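Local atomic coordinates of cytochrome P450 (Bacillus megaterium, PDB entry 5L92), a protein that binds steroids such as corticosterone and oxidises them, probably as a heme-dependent cytochrome P450 monooxygenase. Residues P113-I118 and Y140-M145; N253-L258 and I364-L369; A97-A102 and D211-V216. All coordinates share one frame; numbering follows the deposited sequence.

Contact 1. Residues P113-I118 and Y140-M145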
ATOM      1  N   PRO A 113      21.292   0.724  -6.316  1.00 41.05           N
ATOM      2  CA  PRO A 113      22.346  -0.256  -5.990  1.00 40.93           C
ATOM      3  C   PRO A 113      22.196  -0.849  -4.606  1.00 39.95           C
ATOM      4  O   PRO A 113      22.582  -2.007  -4.398  1.00 40.40           O
ATOM      5  CB  PRO A 113      23.655   0.554  -6.126  1.00 42.33           C
ATOM      6  CG  PRO A 113      23.272   1.821  -6.864  1.00 41.48           C
ATOM      7  CD  PRO A 113      21.836   2.080  -6.441  1.00 42.03           C
ATOM      8  N   LYS A 114      21.669  -0.086  -3.645  1.00 40.46           N
ATOM      9  CA  LYS A 114      21.309  -0.674  -2.359  1.00 41.54           C
ATOM     10  C   LYS A 114      20.231  -1.739  -2.544  1.00 35.92           C
ATOM     11  O   LYS A 114      20.338  -2.855  -2.024  1.00 35.58           O
ATOM     12  CB  LYS A 114      20.824   0.411  -1.379  1.00 44.17           C
ATOM     13  CG  LYS A 114      21.889   1.346  -0.878  1.00 53.66           C
ATOM     14  CD  LYS A 114      21.348   2.362   0.138  1.00 51.53           C
ATOM     15  CE  LYS A 114      22.434   3.349   0.542  1.00 59.73           C
ATOM     16  NZ  LYS A 114      21.920   4.519   1.323  1.00 63.22           N
ATOM     17  N   ILE A 115      19.178  -1.409  -3.286  1.00 36.71           N
ATOM     18  CA  ILE A 115      18.082  -2.362  -3.468  1.00 34.00           C
ATOM     19  C   ILE A 115      18.595  -3.622  -4.149  1.00 33.48           C
ATOM     20  O   ILE A 115      18.260  -4.748  -3.751  1.00 32.62           O
ATOM     21  CB  ILE A 115      16.932  -1.699  -4.249  1.00 33.42           C
ATOM     22  CG1 ILE A 115      16.288  -0.610  -3.376  1.00 34.15           C
ATOM     23  CG2 ILE A 115      15.847  -2.744  -4.654  1.00 30.24           C
ATOM     24  CD1 ILE A 115      15.569   0.504  -4.116  1.00 34.82           C
ATOM     25  N   ALA A 116      19.468  -3.463  -5.144  1.00 34.34           N
ATOM     26  CA  ALA A 116      19.931  -4.646  -5.863  1.00 34.68           C
ATOM     27  C   ALA A 116      20.764  -5.535  -4.949  1.00 36.18           C
ATOM     28  O   ALA A 116      20.710  -6.765  -5.064  1.00 35.68           O
ATOM     29  CB  ALA A 116      20.694  -4.232  -7.142  1.00 35.34           C
ATOM     30  N   ARG A 117      21.477  -4.951  -3.991  1.00 36.32           N
ATOM     31  CA  ARG A 117      22.302  -5.773  -3.108  1.00 37.02           C
ATOM     32  C   ARG A 117      21.459  -6.505  -2.079  1.00 34.77           C
ATOM     33  O   ARG A 117      21.717  -7.676  -1.758  1.00 35.47           O
ATOM     34  CB  ARG A 117      23.348  -4.912  -2.385  1.00 40.29           C
ATOM     35  CG  ARG A 117      24.592  -4.606  -3.179  1.00 42.93           C
ATOM     36  CD  ARG A 117      25.697  -4.007  -2.272  1.00 47.08           C
ATOM     37  NE  ARG A 117      25.272  -2.815  -1.538  1.00 50.67           N
ATOM     38  CZ  ARG A 117      25.356  -1.561  -1.994  1.00 52.62           C
ATOM     39  NH1 ARG A 117      25.834  -1.305  -3.207  1.00 49.00           N
ATOM     40  NH2 ARG A 117      24.940  -0.546  -1.235  1.00 50.79           N
ATOM     41  N   ILE A 118      20.470  -5.821  -1.524  1.00 32.96           N
ATOM     42  CA  ILE A 118      19.571  -6.485  -0.593  1.00 34.11           C
ATOM     43  C   ILE A 118      18.873  -7.635  -1.295  1.00 32.58           C
ATOM     44  O   ILE A 118      18.767  -8.745  -0.752  1.00 32.02           O
ATOM     45  CB  ILE A 118      18.568  -5.487  -0.006  1.00 33.82           C
ATOM     46  CG1 ILE A 118      19.331  -4.391   0.758  1.00 34.22           C
ATOM     47  CG2 ILE A 118      17.598  -6.236   0.931  1.00 35.49           C
ATOM     48  CD1 ILE A 118      18.532  -3.182   1.004  1.00 32.60           C
ATOM     49  N   TYR A 140       8.557  -9.380   1.458  1.00 26.98           N
ATOM     50  CA  TYR A 140       8.376  -8.662   2.727  1.00 28.35           C
ATOM     51  C   TYR A 140       9.718  -8.053   3.185  1.00 28.34           C
ATOM     52  O   TYR A 140       9.806  -6.840   3.390  1.00 27.93           O
ATOM     53  CB  TYR A 140       7.769  -9.559   3.839  1.00 28.85           C
ATOM     54  CG  TYR A 140       7.988  -8.908   5.185  1.00 30.48           C
ATOM     55  CD1 TYR A 140       7.319  -7.729   5.504  1.00 30.35           C
ATOM     56  CD2 TYR A 140       8.947  -9.372   6.073  1.00 32.89           C
ATOM     57  CE1 TYR A 140       7.555  -7.054   6.675  1.00 31.78           C
ATOM     58  CE2 TYR A 140       9.200  -8.675   7.287  1.00 34.90           C
ATOM     59  CZ  TYR A 140       8.495  -7.513   7.567  1.00 32.88           C
ATOM     60  OH  TYR A 140       8.712  -6.790   8.748  1.00 34.08           O
ATOM     61  N   PRO A 141      10.797  -8.832   3.306  1.00 28.93           N
ATOM     62  CA  PRO A 141      12.053  -8.252   3.859  1.00 30.83           C
ATOM     63  C   PRO A 141      12.620  -7.092   3.060  1.00 29.19           C
ATOM     64  O   PRO A 141      13.066  -6.100   3.658  1.00 30.17           O
ATOM     65  CB  PRO A 141      13.022  -9.434   3.854  1.00 32.42           C
ATOM     66  CG  PRO A 141      12.195 -10.642   3.738  1.00 32.74           C
ATOM     67  CD  PRO A 141      10.918 -10.267   3.046  1.00 29.33           C
ATOM     68  N   LEU A 142      12.663  -7.180   1.731  1.00 28.08           N
ATOM     69  CA  LEU A 142      13.342  -6.109   1.002  1.00 28.90           C
ATOM     70  C   LEU A 142      12.781  -4.752   1.364  1.00 28.60           C
ATOM     71  O   LEU A 142      13.567  -3.857   1.727  1.00 28.46           O
ATOM     72  CB  LEU A 142      13.311  -6.346  -0.507  1.00 27.15           C
ATOM     73  CG  LEU A 142      13.660  -5.137  -1.395  1.00 28.64           C
ATOM     74  CD1 LEU A 142      15.122  -4.724  -1.293  1.00 30.52           C
ATOM     75  CD2 LEU A 142      13.324  -5.396  -2.814  1.00 28.85           C
ATOM     76  N   PRO A 143      11.472  -4.514   1.306  1.00 27.83           N
ATOM     77  CA  PRO A 143      11.009  -3.144   1.534  1.00 27.51           C
ATOM     78  C   PRO A 143      11.132  -2.667   2.989  1.00 27.75           C
ATOM     79  O   PRO A 143      11.257  -1.459   3.213  1.00 29.06           O
ATOM     80  CB  PRO A 143       9.567  -3.207   1.054  1.00 28.24           C
ATOM     81  CG  PRO A 143       9.563  -4.333   0.074  1.00 27.38           C
ATOM     82  CD  PRO A 143      10.412  -5.340   0.699  1.00 27.17           C
ATOM     83  N   VAL A 144      11.083  -3.551   3.984  1.00 28.19           N
ATOM     84  CA  VAL A 144      11.242  -3.066   5.354  1.00 29.48           C
ATOM     85  C   VAL A 144      12.708  -2.718   5.613  1.00 30.37           C
ATOM     86  O   VAL A 144      13.018  -1.811   6.402  1.00 30.16           O
ATOM     87  CB  VAL A 144      10.713  -4.095   6.368  1.00 29.01           C
ATOM     88  CG1 VAL A 144      11.527  -5.379   6.322  1.00 29.91           C
ATOM     89  CG2 VAL A 144      10.696  -3.498   7.804  1.00 28.90           C
ATOM     90  N   MET A 145      13.619  -3.437   4.965  1.00 30.25           N
ATOM     91  CA  MET A 145      15.044  -3.149   5.082  1.00 31.65           C
ATOM     92  C   MET A 145      15.369  -1.814   4.443  1.00 32.39           C
ATOM     93  O   MET A 145      16.175  -1.043   4.971  1.00 34.89           O
ATOM     94  CB  MET A 145      15.876  -4.260   4.428  1.00 32.70           C
ATOM     95  CG  MET A 145      15.875  -5.564   5.174  1.00 35.88           C
ATOM     96  SD  MET A 145      16.416  -6.932   4.124  1.00 43.82           S
ATOM     97  CE  MET A 145      17.056  -8.081   5.301  1.00 48.07           C
TER
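I118 and L142 mark the place where helices 112-125 and 141-151, the D and E helices of the P450 fold, meet in largely antiparallel fashion within its four-helix bundle, the axes of the two short segments 10.2 Å apart and their directions 140° from each other. The CB of I118 is directed toward segment 140-145, and its CG2 methyl makes the closest contacts. That methyl has two partners: I118 CG2 lies 3.7 Å from L142 CD1 and 3.5 Å from M145 SD. The sulfur is reached because the M145 side chain is extended beyond CG and runs antiparallel alongside I118. L142 sets out less directly, but CG stands anti to the backbone N (chi1 165°), which carries the isopropyl fork over to the facing helix. There L142 CD1 serves two isoleucines one turn apart, with I115 CG2 at 4.0 Å from L142 CD1. I115 lies roughly perpendicular to L142, with CG2 against both methyls of the fork.

Beyond the pair, L142 also packs on T119 and L122 of helix 112-125 and on M365 of helix 355-372, while I115 leans on I360 and I364 of that same helix. No hydrogen bond passes between the two segments. Apolar carbons and one thioether sulfur do the touching, so the hold depends on fit and on the burial of apolar surface.

Contact 2. Residues N253-L258 and I364-L369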
ATOM      1  N   ASN A 253       1.917 -10.059  -5.528  1.00 23.35           N
ATOM      2  CA  ASN A 253       0.769 -10.101  -6.435  1.00 24.35           C
ATOM      3  C   ASN A 253       1.205 -10.215  -7.882  1.00 23.48           C
ATOM      4  O   ASN A 253       0.475 -10.790  -8.696  1.00 23.74           O
ATOM      5  CB  ASN A 253      -0.108  -8.845  -6.293  1.00 23.51           C
ATOM      6  CG  ASN A 253      -0.907  -8.821  -5.003  1.00 23.01           C
ATOM      7  OD1 ASN A 253      -0.838  -9.757  -4.222  1.00 24.09           O
ATOM      8  ND2 ASN A 253      -1.647  -7.722  -4.755  1.00 22.86           N
ATOM      9  N   THR A 254       2.356  -9.613  -8.236  1.00 23.63           N
ATOM     10  CA  THR A 254       2.864  -9.733  -9.592  1.00 24.50           C
ATOM     11  C   THR A 254       3.212 -11.174  -9.891  1.00 24.15           C
ATOM     12  O   THR A 254       2.849 -11.707 -10.948  1.00 24.42           O
ATOM     13  CB  THR A 254       4.111  -8.861  -9.819  1.00 24.24           C
ATOM     14  OG1 THR A 254       3.747  -7.484  -9.841  1.00 23.73           O
ATOM     15  CG2 THR A 254       4.737  -9.194 -11.172  1.00 24.10           C
ATOM     16  N   ILE A 255       3.925 -11.814  -8.970  1.00 23.94           N
ATOM     17  CA  ILE A 255       4.262 -13.215  -9.124  1.00 24.26           C
ATOM     18  C   ILE A 255       2.988 -14.038  -9.227  1.00 24.11           C
ATOM     19  O   ILE A 255       2.891 -14.956 -10.052  1.00 23.88           O
ATOM     20  CB  ILE A 255       5.142 -13.688  -7.958  1.00 24.84           C
ATOM     21  CG1 ILE A 255       6.514 -12.968  -7.970  1.00 25.99           C
ATOM     22  CG2 ILE A 255       5.347 -15.196  -7.977  1.00 25.38           C
ATOM     23  CD1 ILE A 255       7.333 -13.299  -9.102  1.00 24.98           C
ATOM     24  N   TYR A 256       1.987 -13.708  -8.409  1.00 23.87           N
ATOM     25  CA  TYR A 256       0.711 -14.410  -8.493  1.00 25.24           C
ATOM     26  C   TYR A 256       0.102 -14.267  -9.881  1.00 25.50           C
ATOM     27  O   TYR A 256      -0.376 -15.248 -10.454  1.00 25.63           O
ATOM     28  CB  TYR A 256      -0.265 -13.926  -7.421  1.00 25.44           C
ATOM     29  CG  TYR A 256      -1.507 -14.783  -7.398  1.00 27.74           C
ATOM     30  CD1 TYR A 256      -2.601 -14.476  -8.197  1.00 28.92           C
ATOM     31  CD2 TYR A 256      -1.559 -15.923  -6.615  1.00 28.74           C
ATOM     32  CE1 TYR A 256      -3.723 -15.266  -8.196  1.00 31.51           C
ATOM     33  CE2 TYR A 256      -2.646 -16.716  -6.615  1.00 31.11           C
ATOM     34  CZ  TYR A 256      -3.744 -16.384  -7.409  1.00 32.06           C
ATOM     35  OH  TYR A 256      -4.836 -17.189  -7.415  1.00 33.84           O
ATOM     36  N   CYS A 257       0.123 -13.062 -10.443  1.00 25.04           N
ATOM     37  CA  CYS A 257      -0.495 -12.856 -11.751  1.00 25.59           C
ATOM     38  C   CYS A 257       0.257 -13.615 -12.847  1.00 25.21           C
ATOM     39  O   CYS A 257      -0.378 -14.174 -13.756  1.00 26.26           O
ATOM     40  CB  CYS A 257      -0.551 -11.375 -12.102  1.00 25.42           C
ATOM     41  SG  CYS A 257      -1.799 -10.372 -11.207  1.00 29.56           S
ATOM     42  N   LEU A 258       1.601 -13.669 -12.764  1.00 24.04           N
ATOM     43  CA  LEU A 258       2.399 -14.318 -13.797  1.00 24.74           C
ATOM     44  C   LEU A 258       2.273 -15.828 -13.736  1.00 26.08           C
ATOM     45  O   LEU A 258       2.354 -16.502 -14.775  1.00 25.78           O
ATOM     46  CB  LEU A 258       3.876 -13.881 -13.699  1.00 24.03           C
ATOM     47  CG  LEU A 258       4.122 -12.402 -13.956  1.00 24.49           C
ATOM     48  CD1 LEU A 258       5.546 -12.049 -13.623  1.00 23.88           C
ATOM     49  CD2 LEU A 258       3.780 -11.910 -15.357  1.00 26.01           C
ATOM     50  N   ILE A 364      13.413  -4.036  -9.536  1.00 31.10           N
ATOM     51  CA  ILE A 364      14.689  -4.676  -9.255  1.00 30.69           C
ATOM     52  C   ILE A 364      14.467  -6.075  -8.699  1.00 29.83           C
ATOM     53  O   ILE A 364      15.122  -7.037  -9.114  1.00 28.96           O
ATOM     54  CB  ILE A 364      15.514  -3.791  -8.291  1.00 30.84           C
ATOM     55  CG1 ILE A 364      15.926  -2.510  -9.011  1.00 34.15           C
ATOM     56  CG2 ILE A 364      16.664  -4.572  -7.713  1.00 31.16           C
ATOM     57  CD1 ILE A 364      16.661  -1.473  -8.179  1.00 36.94           C
ATOM     58  N   MET A 365      13.537  -6.223  -7.757  1.00 29.13           N
ATOM     59  CA  MET A 365      13.324  -7.552  -7.188  1.00 30.06           C
ATOM     60  C   MET A 365      12.720  -8.502  -8.227  1.00 30.10           C
ATOM     61  O   MET A 365      13.105  -9.666  -8.325  1.00 29.99           O
ATOM     62  CB  MET A 365      12.440  -7.447  -5.958  1.00 30.43           C
ATOM     63  CG  MET A 365      11.940  -8.754  -5.377  1.00 32.35           C
ATOM     64  SD  MET A 365      13.203  -9.884  -4.814  1.00 43.99           S
ATOM     65  CE  MET A 365      13.448  -9.281  -3.130  1.00 37.51           C
ATOM     66  N   LEU A 366      11.752  -8.039  -8.984  1.00 30.18           N
ATOM     67  CA  LEU A 366      11.072  -8.963  -9.886  1.00 30.38           C
ATOM     68  C   LEU A 366      11.973  -9.378 -11.048  1.00 30.67           C
ATOM     69  O   LEU A 366      11.975 -10.551 -11.430  1.00 30.88           O
ATOM     70  CB  LEU A 366       9.789  -8.349 -10.390  1.00 28.45           C
ATOM     71  CG  LEU A 366       8.670  -8.284  -9.335  1.00 27.86           C
ATOM     72  CD1 LEU A 366       7.584  -7.350  -9.782  1.00 27.87           C
ATOM     73  CD2 LEU A 366       8.124  -9.650  -9.008  1.00 26.81           C
ATOM     74  N   ALA A 367      12.771  -8.443 -11.586  1.00 30.45           N
ATOM     75  CA  ALA A 367      13.651  -8.752 -12.714  1.00 32.17           C
ATOM     76  C   ALA A 367      14.655  -9.821 -12.320  1.00 32.39           C
ATOM     77  O   ALA A 367      14.968 -10.727 -13.102  1.00 32.48           O
ATOM     78  CB  ALA A 367      14.374  -7.488 -13.184  1.00 33.60           C
ATOM     79  N   GLU A 368      15.133  -9.755 -11.087  1.00 32.65           N
ATOM     80  CA  GLU A 368      16.117 -10.718 -10.629  1.00 35.09           C
ATOM     81  C   GLU A 368      15.457 -12.065 -10.375  1.00 35.45           C
ATOM     82  O   GLU A 368      15.991 -13.108 -10.755  1.00 35.66           O
ATOM     83  CB  GLU A 368      16.804 -10.173  -9.386  1.00 35.93           C
ATOM     84  CG  GLU A 368      17.916 -11.003  -8.874  1.00 41.25           C
ATOM     85  CD  GLU A 368      19.103 -11.033  -9.813  1.00 45.26           C
ATOM     86  OE1 GLU A 368      19.293 -10.064 -10.580  1.00 46.35           O
ATOM     87  OE2 GLU A 368      19.844 -12.036  -9.790  1.00 47.82           O
ATOM     88  N   LEU A 369      14.277 -12.067  -9.763  1.00 34.04           N
ATOM     89  CA  LEU A 369      13.551 -13.320  -9.606  1.00 34.39           C
ATOM     90  C   LEU A 369      13.335 -14.006 -10.945  1.00 34.72           C
ATOM     91  O   LEU A 369      13.529 -15.224 -11.083  1.00 35.19           O
ATOM     92  CB  LEU A 369      12.206 -13.056  -8.949  1.00 33.86           C
ATOM     93  CG  LEU A 369      12.103 -13.296  -7.472  1.00 36.58           C
ATOM     94  CD1 LEU A 369      10.670 -12.992  -7.101  1.00 33.79           C
ATOM     95  CD2 LEU A 369      12.495 -14.726  -7.147  1.00 37.58           C
TER
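L366 meets helix 247-260 with both branches of its fork, CD1 chiefly against T254 and CD2 chiefly against I255. L366 CD1 rests 3.7 Å from T254 CG2, and it also touches T254 CB, so it lies against the body of the threonine. The other branch, L366 CD2, is 3.7 Å from I255 CD1 and 3.8 Å from I255 CG1; I255 and L366 lie side by side, pointing opposite ways. I255 CD1 has a further neighbour in L369 CD1, one turn after L366, at 3.9 Å, and here the side chains are nearly perpendicular. With an alanine in place of L366, T254 and I255 would probably both lose their methyl partners, leaving a gap between the helices bridged mainly by I255 and L369.

The next shell holds these groups in position. In T254, OG1 lies beside the backbone N and anti to the carbonyl carbon (chi1 -71°), leaving CG2 anti to N and turned to L366. OG1 makes a hydrogen bond with L250 O one turn back, so the buried hydroxyl is satisfied within its own helix. V282 and I279 of helix 275-285 pack on T254 and L366 respectively, and I251 adds a second support for L366. The short helical axes run 11.5 Å apart and in a roughly parallel sense, at 39°. Helix 247-260 is the C-terminal part of the long central P450 helix and 355-372 is the L helix; their pairing belongs to the four-helix bundle at the core of the fold.

Contact 3. Residues A97-A102 and D211-V216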
ATOM      1  N   ALA A  97       5.415  19.547   1.761  1.00 41.74           N
ATOM      2  CA  ALA A  97       6.514  20.343   1.246  1.00 41.10           C
ATOM      3  C   ALA A  97       7.838  19.984   1.912  1.00 39.68           C
ATOM      4  O   ALA A  97       8.882  20.072   1.276  1.00 38.70           O
ATOM      5  CB  ALA A  97       6.204  21.827   1.437  1.00 40.24           C
ATOM      6  N   LEU A  98       7.817  19.543   3.167  1.00 39.86           N
ATOM      7  CA  LEU A  98       9.052  19.278   3.903  1.00 40.13           C
ATOM      8  C   LEU A  98       9.725  17.971   3.530  1.00 40.16           C
ATOM      9  O   LEU A  98      10.902  17.792   3.845  1.00 39.48           O
ATOM     10  CB  LEU A  98       8.779  19.246   5.397  1.00 41.60           C
ATOM     11  CG  LEU A  98       8.291  20.551   6.012  1.00 43.99           C
ATOM     12  CD1 LEU A  98       8.170  20.277   7.461  1.00 46.26           C
ATOM     13  CD2 LEU A  98       9.239  21.730   5.759  1.00 45.99           C
ATOM     14  N   VAL A  99       9.007  17.060   2.879  1.00 39.22           N
ATOM     15  CA  VAL A  99       9.516  15.733   2.566  1.00 39.64           C
ATOM     16  C   VAL A  99       9.515  15.435   1.078  1.00 39.39           C
ATOM     17  O   VAL A  99      10.068  14.406   0.679  1.00 39.88           O
ATOM     18  CB  VAL A  99       8.696  14.647   3.297  1.00 38.20           C
ATOM     19  CG1 VAL A  99       8.876  14.755   4.792  1.00 38.64           C
ATOM     20  CG2 VAL A  99       7.213  14.768   2.900  1.00 37.13           C
ATOM     21  N   ASN A 100       8.878  16.261   0.250  1.00 40.08           N
ATOM     22  CA  ASN A 100       8.726  15.946  -1.169  1.00 41.96           C
ATOM     23  C   ASN A 100      10.068  15.647  -1.819  1.00 43.89           C
ATOM     24  O   ASN A 100      10.261  14.575  -2.412  1.00 41.83           O
ATOM     25  CB  ASN A 100       8.032  17.099  -1.889  1.00 42.54           C
ATOM     26  CG  ASN A 100       6.621  16.764  -2.287  1.00 44.13           C
ATOM     27  OD1 ASN A 100       6.289  15.605  -2.499  1.00 50.68           O
ATOM     28  ND2 ASN A 100       5.774  17.782  -2.400  1.00 45.19           N
ATOM     29  N   LYS A 101      11.020  16.573  -1.696  1.00 45.68           N
ATOM     30  CA  LYS A 101      12.298  16.424  -2.389  1.00 47.01           C
ATOM     31  C   LYS A 101      12.988  15.120  -2.023  1.00 43.67           C
ATOM     32  O   LYS A 101      13.653  14.519  -2.863  1.00 44.16           O
ATOM     33  CB  LYS A 101      13.198  17.626  -2.078  1.00 56.25           C
ATOM     34  CG  LYS A 101      12.619  18.977  -2.539  1.00 64.89           C
ATOM     35  CD  LYS A 101      12.352  19.017  -4.056  1.00 69.43           C
ATOM     36  CE  LYS A 101      11.712  20.337  -4.483  1.00 77.61           C
ATOM     37  NZ  LYS A 101      12.070  20.732  -5.883  1.00 84.85           N
ATOM     38  N   ALA A 102      12.819  14.642  -0.793  1.00 42.57           N
ATOM     39  CA  ALA A 102      13.476  13.396  -0.417  1.00 42.10           C
ATOM     40  C   ALA A 102      12.938  12.149  -1.145  1.00 39.88           C
ATOM     41  O   ALA A 102      13.583  11.096  -1.065  1.00 39.94           O
ATOM     42  CB  ALA A 102      13.360  13.210   1.096  1.00 41.30           C
ATOM     43  N   ASP A 211      22.154  10.099   8.656  1.00 47.77           N
ATOM     44  CA  ASP A 211      21.739  10.307   7.272  1.00 47.92           C
ATOM     45  C   ASP A 211      20.420   9.567   7.040  1.00 46.97           C
ATOM     46  O   ASP A 211      20.341   8.537   6.362  1.00 47.20           O
ATOM     47  CB  ASP A 211      22.839   9.826   6.335  1.00 50.14           C
ATOM     48  CG  ASP A 211      22.627  10.253   4.908  1.00 53.72           C
ATOM     49  OD1 ASP A 211      21.846  11.201   4.687  1.00 55.92           O
ATOM     50  OD2 ASP A 211      23.262   9.647   4.007  1.00 53.72           O
ATOM     51  N   ASP A 212      19.367  10.124   7.630  1.00 44.58           N
ATOM     52  CA  ASP A 212      18.028   9.539   7.576  1.00 41.54           C
ATOM     53  C   ASP A 212      17.001  10.659   7.649  1.00 38.69           C
ATOM     54  O   ASP A 212      17.312  11.795   8.002  1.00 37.46           O
ATOM     55  CB  ASP A 212      17.788   8.530   8.711  1.00 40.63           C
ATOM     56  CG  ASP A 212      18.158   9.092  10.094  1.00 40.80           C
ATOM     57  OD1 ASP A 212      17.447   9.988  10.590  1.00 39.30           O
ATOM     58  OD2 ASP A 212      19.143   8.615  10.689  1.00 41.16           O
ATOM     59  N   ILE A 213      15.755  10.328   7.329  1.00 36.92           N
ATOM     60  CA  ILE A 213      14.760  11.376   7.205  1.00 35.46           C
ATOM     61  C   ILE A 213      14.222  11.832   8.557  1.00 36.09           C
ATOM     62  O   ILE A 213      13.612  12.900   8.639  1.00 35.90           O
ATOM     63  CB  ILE A 213      13.612  10.929   6.289  1.00 34.92           C
ATOM     64  CG1 ILE A 213      12.716  12.119   5.993  1.00 35.11           C
ATOM     65  CG2 ILE A 213      12.827   9.799   6.917  1.00 36.66           C
ATOM     66  CD1 ILE A 213      12.027  12.060   4.714  1.00 42.75           C
ATOM     67  N   ILE A 214      14.410  11.068   9.625  1.00 35.70           N
ATOM     68  CA  ILE A 214      14.043  11.587  10.936  1.00 36.90           C
ATOM     69  C   ILE A 214      14.985  12.722  11.334  1.00 38.54           C
ATOM     70  O   ILE A 214      14.539  13.795  11.757  1.00 39.33           O
ATOM     71  CB  ILE A 214      14.038  10.458  11.976  1.00 38.03           C
ATOM     72  CG1 ILE A 214      12.918   9.475  11.631  1.00 36.62           C
ATOM     73  CG2 ILE A 214      13.894  11.036  13.425  1.00 38.69           C
ATOM     74  CD1 ILE A 214      12.780   8.358  12.623  1.00 34.96           C
ATOM     75  N   SER A 215      16.299  12.493  11.204  1.00 38.21           N
ATOM     76  CA  SER A 215      17.287  13.554  11.391  1.00 40.12           C
ATOM     77  C   SER A 215      16.973  14.743  10.505  1.00 40.73           C
ATOM     78  O   SER A 215      17.013  15.889  10.952  1.00 41.32           O
ATOM     79  CB  SER A 215      18.690  13.033  11.074  1.00 40.28           C
ATOM     80  OG  SER A 215      19.058  11.955  11.924  1.00 41.08           O
ATOM     81  N   VAL A 216      16.617  14.494   9.243  1.00 39.40           N
ATOM     82  CA  VAL A 216      16.402  15.616   8.348  1.00 39.89           C
ATOM     83  C   VAL A 216      15.230  16.459   8.817  1.00 41.19           C
ATOM     84  O   VAL A 216      15.241  17.677   8.648  1.00 42.68           O
ATOM     85  CB  VAL A 216      16.207  15.125   6.906  1.00 39.23           C
ATOM     86  CG1 VAL A 216      15.770  16.277   6.026  1.00 39.16           C
ATOM     87  CG2 VAL A 216      17.505  14.537   6.385  1.00 41.59           C
TER
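V99 and A102 face I213 where the loop between helices 91-97 and 105-109 meets the start of helix 213-222, the H helix of the P450 fold, whose first turn is closed by an aspartate N-cap at D212. The contact between the segments is apolar and slight. A single methyl, I213 CD1, makes it, standing 4.0 Å from A102 CB and 4.1 Å from V99 CG1. I213 can reach that far because CG1 lies anti to the backbone N (chi1 -170°), extending the chain toward the loop, where the isoleucine lies roughly perpendicular to the valine. F235 of helix 229-245 packs on both V99 and I213, and F103, I150 and L151 also touch the isoleucine. The V99 side chain is about 7 Å from the heme and about 5 Å from the side chain of heme-binding R96, so this packing borders the cofactor's surroundings.

The hydrogen bonds of the cap lie at the helix start. D212 OD2 forms a salt bridge with K205 of helix 177-207, tying the cap to a second helix. The hydroxyl of S215 is engaged twice, by G210 N and by the carboxylate of D212. D212 OD1 accepts from two donors, which is likely to restrain the carboxylate's rotation: S215 N lies 2.8 Å from D212 OD1 in a nearly straight bond (171°), whereas S215 OG, 2.9 Å from D212 OD1, comes in tilted 38° from the carboxylate plane.

From the N terminus, contact 3 opens first, at 97-102, just past helix 91-97. Contact 1 then opens at 113-118 and closes at 140-145, a short loop nested wholly within the larger one that contact 3 closes at 211-216. Contact 2 follows in series, spanning 253-258 to 364-369, so no loops cross. In space the grouping differs: contacts 1 and 2 touch, with A116 CA 3.8 Å from I364 CG2, and together they unite helices 112-125, 141-151, 247-260 and 355-372 in the P450 four-helix bundle. Contact 3 stands apart, its centre about 30 Å from that of contact 2, and sets the loop after helix 91-97 against the start of helix 213-222.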